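Local coordinates for protein lipolytic enzyme, g-d-s-l (Clostridium thermocellum, PDB 2W1W) that is a family 6 carbohydrate-binding module, a calcium-containing beta-sandwich domain from a GDSL-type lipolytic enzyme, at residues I42-N47 / P121-L126. Numbering follows the deposited sequence.
With CA (calcium ion), chain C.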
loop_
_atom_site.group_PDB
_atom_site.type_symbol
_atom_site.label_atom_id
_atom_site.label_comp_id
_atom_site.label_asym_id
_atom_site.label_seq_id
_atom_site.Cartn_x
_atom_site.Cartn_y
_atom_site.Cartn_z
ATOM N N ILE A 42 -5.977 -3.396 -1.615
ATOM C CA ILE A 42 -5.974 -3.122 -0.186
ATOM C C ILE A 42 -6.421 -1.677 0.010
ATOM O O ILE A 42 -6.153 -0.816 -0.803
ATOM C CB ILE A 42 -4.599 -3.376 0.450
ATOM C CG1 ILE A 42 -3.574 -2.328 -0.035
ATOM C CG2 ILE A 42 -4.149 -4.807 0.147
ATOM C CD1 ILE A 42 -2.143 -2.557 0.430
ATOM N N GLU A 43 -7.131 -1.447 1.085
ATOM C CA GLU A 43 -7.597 -0.101 1.378
ATOM C C GLU A 43 -7.753 0.152 2.861
ATOM O O GLU A 43 -7.980 -0.769 3.650
ATOM C CB GLU A 43 -8.858 0.214 0.605
ATOM C CG GLU A 43 -10.066 -0.315 1.131
ATOM C CD GLU A 43 -11.310 0.188 0.390
ATOM O OE1 GLU A 43 -11.241 0.663 -0.769
ATOM O OE2 GLU A 43 -12.401 0.076 0.997
ATOM N N TRP A 44 -7.537 1.409 3.226
ATOM C CA TRP A 44 -7.732 1.845 4.590
ATOM C C TRP A 44 -8.553 3.116 4.613
ATOM O O TRP A 44 -8.605 3.883 3.675
ATOM C CB TRP A 44 -6.393 2.174 5.277
ATOM C CG TRP A 44 -5.459 1.023 5.547
ATOM C CD1 TRP A 44 -5.380 0.286 6.703
ATOM C CD2 TRP A 44 -4.414 0.526 4.688
ATOM N NE1 TRP A 44 -4.386 -0.637 6.595
ATOM C CE2 TRP A 44 -3.762 -0.502 5.387
ATOM C CE3 TRP A 44 -3.987 0.822 3.394
ATOM C CZ2 TRP A 44 -2.669 -1.196 4.854
ATOM C CZ3 TRP A 44 -2.921 0.131 2.880
ATOM C CH2 TRP A 44 -2.287 -0.860 3.588
ATOM N N ASN A 45 -9.130 3.330 5.778
ATOM C CA ASN A 45 -9.836 4.566 6.136
ATOM C C ASN A 45 -8.839 5.415 6.911
ATOM O O ASN A 45 -8.492 5.110 8.046
ATOM C CB ASN A 45 -11.062 4.236 6.996
ATOM C CG ASN A 45 -12.165 3.553 6.216
ATOM O OD1 ASN A 45 -12.542 2.378 6.522
ATOM N ND2 ASN A 45 -12.661 4.222 5.214
ATOM N N VAL A 46 -8.389 6.477 6.275
ATOM C CA VAL A 46 -7.296 7.314 6.759
ATOM C C VAL A 46 -7.801 8.695 7.155
ATOM O O VAL A 46 -8.376 9.396 6.362
ATOM C CB VAL A 46 -6.194 7.443 5.669
ATOM C CG1 VAL A 46 -5.105 8.433 6.054
ATOM C CG2 VAL A 46 -5.575 6.039 5.385
ATOM N N ASN A 47 -7.611 9.050 8.412
ATOM C CA ASN A 47 -8.042 10.368 8.904
ATOM C C ASN A 47 -7.056 11.441 8.502
ATOM O O ASN A 47 -5.827 11.270 8.524
ATOM C CB ASN A 47 -8.237 10.370 10.400
ATOM C CG ASN A 47 -8.864 11.671 10.901
ATOM O OD1 ASN A 47 -8.196 12.455 11.521
ATOM N ND2 ASN A 47 -10.142 11.882 10.609
ATOM N N PRO A 121 2.811 -6.084 -5.122
ATOM C CA PRO A 121 3.828 -6.547 -4.208
ATOM C C PRO A 121 3.189 -6.986 -2.889
ATOM O O PRO A 121 2.019 -6.691 -2.645
ATOM C CB PRO A 121 4.642 -5.277 -3.974
ATOM C CG PRO A 121 3.613 -4.195 -4.029
ATOM C CD PRO A 121 2.670 -4.616 -5.115
ATOM N N ASN A 122 3.970 -7.597 -2.009
ATOM C CA ASN A 122 3.526 -7.822 -0.624
ATOM C C ASN A 122 3.644 -6.506 0.118
ATOM O O ASN A 122 4.649 -5.806 -0.010
ATOM C CB ASN A 122 4.343 -8.905 0.064
ATOM C CG ASN A 122 4.082 -10.291 -0.504
ATOM O OD1 ASN A 122 3.107 -10.506 -1.221
ATOM N ND2 ASN A 122 4.966 -11.242 -0.180
ATOM N N VAL A 123 2.585 -6.118 0.813
ATOM C CA VAL A 123 2.543 -4.781 1.471
ATOM C C VAL A 123 2.415 -4.943 2.972
ATOM O O VAL A 123 1.504 -5.592 3.492
ATOM C CB VAL A 123 1.376 -3.909 0.926
ATOM C CG1 VAL A 123 1.256 -2.573 1.694
ATOM C CG2 VAL A 123 1.532 -3.626 -0.537
ATOM N N ASP A 124 3.377 -4.346 3.652
ATOM C CA ASP A 124 3.503 -4.389 5.109
ATOM C C ASP A 124 2.510 -3.449 5.795
ATOM O O ASP A 124 1.827 -3.823 6.755
ATOM C CB ASP A 124 4.940 -4.041 5.516
ATOM C CG ASP A 124 5.262 -4.356 6.951
ATOM O OD1 ASP A 124 4.565 -5.194 7.587
ATOM O OD2 ASP A 124 6.223 -3.711 7.448
ATOM N N TYR A 125 2.501 -2.213 5.307
ATOM C CA TYR A 125 1.662 -1.147 5.855
ATOM C C TYR A 125 1.681 0.039 4.920
ATOM O O TYR A 125 2.474 0.098 3.998
ATOM C CB TYR A 125 2.151 -0.686 7.237
ATOM C CG TYR A 125 3.572 -0.160 7.337
ATOM C CD1 TYR A 125 3.965 1.004 6.695
ATOM C CD2 TYR A 125 4.499 -0.781 8.152
ATOM C CE1 TYR A 125 5.232 1.537 6.865
ATOM C CE2 TYR A 125 5.778 -0.262 8.318
ATOM C CZ TYR A 125 6.145 0.890 7.645
ATOM O OH TYR A 125 7.414 1.421 7.773
ATOM N N LEU A 126 0.769 0.949 5.219
ATOM C CA LEU A 126 0.747 2.314 4.703
ATOM C C LEU A 126 1.027 3.278 5.869
ATOM O O LEU A 126 0.389 3.230 6.899
ATOM C CB LEU A 126 -0.604 2.644 4.100
ATOM C CG LEU A 126 -0.927 4.113 3.799
ATOM C CD1 LEU A 126 -0.001 4.684 2.716
ATOM C CD2 LEU A 126 -2.428 4.299 3.427
HETATM CA CA CA C . 2.538 -5.345 8.612
HETATM O O HOH W 1 1.242 -4.026 9.716
#
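Leu126 lies over one face of the Trp44 indole. Its CB sits 3.9 Å from the centroid of the six-membered ring of Trp44, 23° off the ring normal, which makes a CH-pi contact. The two side chains run past each other in opposite directions. With CG anti to the backbone N (chi1 166°), Leu126 extends back along the indole, and its CD2 comes 3.8 Å from Trp44 CE3. The same methyl is 4.1 Å from Val46 CG2, so Leu126 bridges Trp44 and Val46. Val123 CG1 meets the rim of the indole near its plane, 4.4 Å from Trp44 CH2. Ile42 reaches Val123 with its end methyl, CD1 to CG1 3.6 Å. The indole NE1 is hydrogen-bonded to the backbone O of Gln8, which helps fix the ring. Asp124 points away from this core. Asp124 O and Asp124 OD1 both bind the calcium ion, at 2.5 and 2.3 Å. Thr27 O, Cys30 O and a water are further ligands, and Asp124 OD2 forms a salt bridge with Arg59. Strands 41-48 and 122-129 belong to different antiparallel sheets. The two sheets face each other, and side chains from both meet in the hydrophobic core of a beta-sandwich, the fold of family 6 carbohydrate-binding modules.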